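Local coordinates for probable thiol peroxidase (Aquifex aeolicus, PDB 2YZH) that reduces hydrogen peroxide and organic hydroperoxides to water and alcohols as a thioredoxin-dependent peroxiredoxin of the Tpx subfamily, probably protecting the cell against oxidative stress, at the interface of chains A and B and the interface of chains A and C. Numbering follows the deposited sequence. Chains: chain A/B/C, Probable thiol peroxidase.

Contact 1: the interface of chains A and B. Residues chain A 15, 124-125; chain B 5, 16, 18.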
loop_
_atom_site.group_PDB
_atom_site.type_symbol
_atom_site.label_atom_id
_atom_site.label_comp_id
_atom_site.label_asym_id
_atom_site.label_seq_id
_atom_site.Cartn_x
_atom_site.Cartn_y
_atom_site.Cartn_z
ATOM N N THR A 15 -13.119 -5.030 -13.414
ATOM C CA THR A 15 -13.565 -5.237 -12.041
ATOM C C THR A 15 -13.016 -4.214 -11.057
ATOM O O THR A 15 -11.896 -3.722 -11.205
ATOM C CB THR A 15 -13.182 -6.645 -11.534
ATOM O OG1 THR A 15 -11.766 -6.825 -11.658
ATOM C CG2 THR A 15 -13.900 -7.721 -12.345
ATOM N N GLY A 124 -9.441 -2.580 -10.166
ATOM C CA GLY A 124 -8.580 -3.715 -9.873
ATOM C C GLY A 124 -7.939 -4.487 -11.016
ATOM O O GLY A 124 -7.242 -5.470 -10.767
ATOM N N GLU A 125 -8.155 -4.062 -12.257
ATOM C CA GLU A 125 -7.556 -4.768 -13.392
ATOM C C GLU A 125 -7.431 -3.869 -14.612
ATOM O O GLU A 125 -8.050 -2.812 -14.680
ATOM C CB GLU A 125 -8.405 -5.985 -13.765
ATOM C CG GLU A 125 -9.675 -5.625 -14.502
ATOM C CD GLU A 125 -10.431 -6.843 -14.986
ATOM O OE1 GLU A 125 -9.818 -7.690 -15.669
ATOM O OE2 GLU A 125 -11.637 -6.949 -14.691
ATOM N N ARG B 5 -9.555 -14.784 -13.532
ATOM C CA ARG B 5 -9.706 -13.536 -12.791
ATOM C C ARG B 5 -10.656 -13.621 -11.603
ATOM O O ARG B 5 -10.926 -12.620 -10.940
ATOM C CB ARG B 5 -10.149 -12.428 -13.745
ATOM C CG ARG B 5 -9.115 -12.134 -14.825
ATOM C CD ARG B 5 -9.614 -11.108 -15.823
ATOM N NE ARG B 5 -8.671 -10.918 -16.920
ATOM C CZ ARG B 5 -7.527 -10.246 -16.825
ATOM N NH1 ARG B 5 -7.168 -9.682 -15.676
ATOM N NH2 ARG B 5 -6.735 -10.144 -17.884
ATOM N N LEU B 16 -10.334 -11.346 -8.484
ATOM C CA LEU B 16 -8.923 -11.187 -8.162
ATOM C C LEU B 16 -8.412 -9.902 -8.782
ATOM O O LEU B 16 -8.956 -9.420 -9.780
ATOM C CB LEU B 16 -8.105 -12.359 -8.715
ATOM C CG LEU B 16 -8.455 -13.754 -8.197
ATOM C CD1 LEU B 16 -7.585 -14.798 -8.903
ATOM C CD2 LEU B 16 -8.253 -13.805 -6.688
ATOM N N GLY B 18 -5.783 -7.796 -10.905
ATOM C CA GLY B 18 -4.914 -8.138 -12.018
ATOM C C GLY B 18 -3.464 -7.837 -11.694
ATOM O O GLY B 18 -3.175 -7.331 -10.613
HETATM O O HOH W 1 -10.168 -6.687 -9.472
HETATM O O HOH W 2 -10.764 -9.503 -12.084
#

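Contact 2: the interface of chains A and C. Residues chain A 56, 87, 127-131; chain C 89, 91, 111-112.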
loop_
_atom_site.group_PDB
_atom_site.type_symbol
_atom_site.label_atom_id
_atom_site.label_comp_id
_atom_site.label_asym_id
_atom_site.label_seq_id
_atom_site.Cartn_x
_atom_site.Cartn_y
_atom_site.Cartn_z
ATOM N N PRO A 56 -10.743 9.350 -12.506
ATOM C CA PRO A 56 -9.484 8.673 -12.837
ATOM C C PRO A 56 -8.305 9.646 -12.780
ATOM O O PRO A 56 -7.265 9.347 -12.192
ATOM C CB PRO A 56 -9.735 8.157 -14.254
ATOM C CG PRO A 56 -11.204 7.883 -14.249
ATOM C CD PRO A 56 -11.768 9.085 -13.534
ATOM N N MET A 87 -6.350 10.013 -7.885
ATOM C CA MET A 87 -5.026 9.581 -7.465
ATOM C C MET A 87 -3.932 10.512 -7.998
ATOM O O MET A 87 -2.743 10.232 -7.834
ATOM C CB MET A 87 -4.770 8.137 -7.909
ATOM C CG MET A 87 -5.680 7.115 -7.224
ATOM S SD MET A 87 -5.522 7.102 -5.413
ATOM C CE MET A 87 -3.952 6.292 -5.196
ATOM N N ALA A 127 -5.356 -1.623 -17.774
ATOM C CA ALA A 127 -4.399 -0.530 -17.842
ATOM C C ALA A 127 -4.610 0.541 -16.776
ATOM O O ALA A 127 -3.678 1.278 -16.450
ATOM C CB ALA A 127 -4.434 0.103 -19.230
ATOM N N LEU A 128 -5.821 0.632 -16.231
ATOM C CA LEU A 128 -6.101 1.645 -15.213
ATOM C C LEU A 128 -6.096 1.120 -13.782
ATOM O O LEU A 128 -6.529 1.818 -12.867
ATOM C CB LEU A 128 -7.445 2.328 -15.499
ATOM C CG LEU A 128 -7.565 2.951 -16.891
ATOM C CD1 LEU A 128 -8.952 3.587 -17.041
ATOM C CD2 LEU A 128 -6.467 3.987 -17.097
ATOM N N LYS A 129 -5.607 -0.102 -13.578
ATOM C CA LYS A 129 -5.564 -0.658 -12.230
ATOM C C LYS A 129 -4.834 0.312 -11.302
ATOM O O LYS A 129 -3.783 0.835 -11.650
ATOM C CB LYS A 129 -4.820 -1.997 -12.207
ATOM C CG LYS A 129 -4.774 -2.604 -10.815
ATOM C CD LYS A 129 -4.023 -3.928 -10.758
ATOM C CE LYS A 129 -2.528 -3.738 -10.928
ATOM N NZ LYS A 129 -1.776 -4.872 -10.303
ATOM N N GLY A 130 -5.392 0.558 -10.126
ATOM C CA GLY A 130 -4.719 1.453 -9.208
ATOM C C GLY A 130 -5.292 2.853 -9.122
ATOM O O GLY A 130 -4.982 3.577 -8.177
ATOM N N ILE A 131 -6.098 3.259 -10.099
ATOM C CA ILE A 131 -6.699 4.588 -10.028
ATOM C C ILE A 131 -8.198 4.468 -9.743
ATOM O O ILE A 131 -8.746 3.362 -9.723
ATOM C CB ILE A 131 -6.440 5.433 -11.311
ATOM C CG1 ILE A 131 -7.182 4.853 -12.509
ATOM C CG2 ILE A 131 -4.934 5.521 -11.578
ATOM C CD1 ILE A 131 -7.061 5.729 -13.748
ATOM N N LEU C 89 1.100 10.455 -11.624
ATOM C CA LEU C 89 0.358 9.468 -12.405
ATOM C C LEU C 89 0.879 9.605 -13.826
ATOM O O LEU C 89 1.394 10.660 -14.204
ATOM C CB LEU C 89 -1.147 9.753 -12.413
ATOM C CG LEU C 89 -1.975 9.481 -11.162
ATOM C CD1 LEU C 89 -3.446 9.648 -11.516
ATOM C CD2 LEU C 89 -1.715 8.057 -10.646
ATOM N N PHE C 91 -0.613 10.104 -16.492
ATOM C CA PHE C 91 -1.290 11.180 -17.214
ATOM C C PHE C 91 -0.570 12.517 -17.097
ATOM O O PHE C 91 -0.553 13.298 -18.043
ATOM C CB PHE C 91 -2.728 11.303 -16.722
ATOM C CG PHE C 91 -3.464 10.000 -16.723
ATOM C CD1 PHE C 91 -3.759 9.355 -17.921
ATOM C CD2 PHE C 91 -3.814 9.386 -15.526
ATOM C CE1 PHE C 91 -4.391 8.114 -17.925
ATOM C CE2 PHE C 91 -4.445 8.148 -15.520
ATOM C CZ PHE C 91 -4.733 7.510 -16.722
ATOM N N PHE C 111 3.445 4.880 -9.096
ATOM C CA PHE C 111 2.194 4.936 -8.351
ATOM C C PHE C 111 1.552 3.586 -8.064
ATOM O O PHE C 111 0.926 3.403 -7.026
ATOM C CB PHE C 111 1.168 5.812 -9.097
ATOM C CG PHE C 111 0.267 5.037 -10.040
ATOM C CD1 PHE C 111 -0.970 4.559 -9.607
ATOM C CD2 PHE C 111 0.672 4.763 -11.344
ATOM C CE1 PHE C 111 -1.794 3.817 -10.459
ATOM C CE2 PHE C 111 -0.144 4.021 -12.209
ATOM C CZ PHE C 111 -1.379 3.548 -11.766
ATOM N N ARG C 112 1.717 2.636 -8.975
ATOM C CA ARG C 112 1.045 1.359 -8.813
ATOM C C ARG C 112 1.541 0.436 -7.716
ATOM O O ARG C 112 0.734 -0.109 -6.965
ATOM C CB ARG C 112 1.021 0.624 -10.157
ATOM C CG ARG C 112 0.216 -0.665 -10.161
ATOM C CD ARG C 112 -0.029 -1.115 -11.598
ATOM N NE ARG C 112 -1.074 -0.312 -12.232
ATOM C CZ ARG C 112 -1.225 -0.186 -13.547
ATOM N NH1 ARG C 112 -0.391 -0.807 -14.376
ATOM N NH2 ARG C 112 -2.214 0.552 -14.036
HETATM O O HOH W 3 -1.059 0.097 -17.004
#

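Contact 1: the interface of chains A and B
Main chain meets main chain where B:Gly18 N gives its hydrogen to A:Gly124 O at 2.7 Å, a nearly straight bond (169° at the hydrogen) that arrives almost end-on to the carbonyl. The lack of side chains on both glycines probably helps the two backbones approach this closely. Beside this bond lies a charged contact. OE1 of the A:Glu125 carboxylate faces the guanidinium nitrogen NH1 of B:Arg5 at 3.3 Å, a long salt bridge. The same oxygen stands over a face of the guanidinium, toward the CD and NH1 side, and not in its plane where the N-H groups point. The side chains cross at about a right angle and the two charged planes are turned 41° from each other, which makes this an electrostatic contact more than a paired, coplanar one.

The other carboxylate oxygen belongs to the second shell. A:Glu125 OE2 takes the backbone hydrogen of A:Thr15 N on its anti lone pair at 2.7 Å, and the threonine hydroxyl OG1 reaches it from above the carboxylate plane at 3.0 Å. Two donors of strand 12-15 thus fix one oxygen and hold the other toward chain B. With CG set between the backbone N and carbonyl carbon (chi1 75°) and the chain extended beyond, the carboxylate reaches A:Thr15 on one side and B:Arg5 on the other. A:Thr15 OG1 also carries the contact onward through solvent. Two waters, 2.7 Å and 2.9 Å from A:Thr15 OG1, both bind the backbone carbonyl B:Leu16 O, while the hydroxyl stays 4.3 Å from that oxygen. Water therefore does the joining where the protein atoms do not meet.

As a worked example of a small polar patch, the site joins one direct backbone bond to a salt bridge and a water bridge. Repeated by two-fold symmetry, it helps hold chains A and B together, although the structure alone does not show whether this pairing exists in solution.

Contact 2: the interface of chains A and C
Edge-on to the backbone of chain A, the guanidinium of C:Arg112 points its N-H groups at two carbonyls. Its NE and NH2 grip one atom side-on, the carbonyl A:Lys129 O, at 3.0 Å and 2.9 Å. NH2 lies on a lone pair of that oxygen, whereas NE approaches from above the carbonyl plane. NH2 also donates to A:Ala127 O at 2.9 Å, from above its plane. A bend at chi3 (-76°) turns the guanidinium out of the line of its chain, and its aliphatic CD packs across CE of A:Lys129.

The apolar half is packed around two phenylalanines and C:Leu89. C:Phe111 presents its rim to A:Gly130, and its CE1 touches the CG2 branch of A:Ile131 at 3.7 Å. The ring is clamped between C:Arg112 CB and C:Leu89 CD2, over opposite faces. C:Leu89 also crosses the contact, its CG 3.5 Å from A:Met87 O. CD1 of A:Ile131 instead points tip to tip at C:Phe91, whose edge also receives A:Leu128 CD2 at 3.9 Å.

Looser is the water-bridged side, where a water joins C:Arg112 NH1 and NH2 to A:Ala127 O; A:Lys129 NZ stays 5.0 Å from C:Arg112 NE, like charges that may repel mildly. Backbone recognition and hydrophobic packing join chains A and C in a two-fold contact, plausibly the homodimer interface typical of Tpx enzymes. A:Pro56, which opens the PxxxTxxC motif of the peroxidatic A:Cys63, lies here, and the partner may support the active-site loop.

Centred about 14 Å apart, contact 1 and contact 2 draw on neighbouring stretches of chain A: A:Gly124 and A:Glu125 serve the first, and residues 127-131 the second. One loop region therefore faces two different partner chains, and a shift in it could be felt at both. Contact 2 lies nearer the catalytic cysteine, its centre about 11 Å from A:Cys63 against about 20 Å for contact 1. The protein is a homodimer, while the deposited assembly holds four copies; contact 2 is perhaps the dimer contact, with contact 1 joining dimers, possibly only in the crystal.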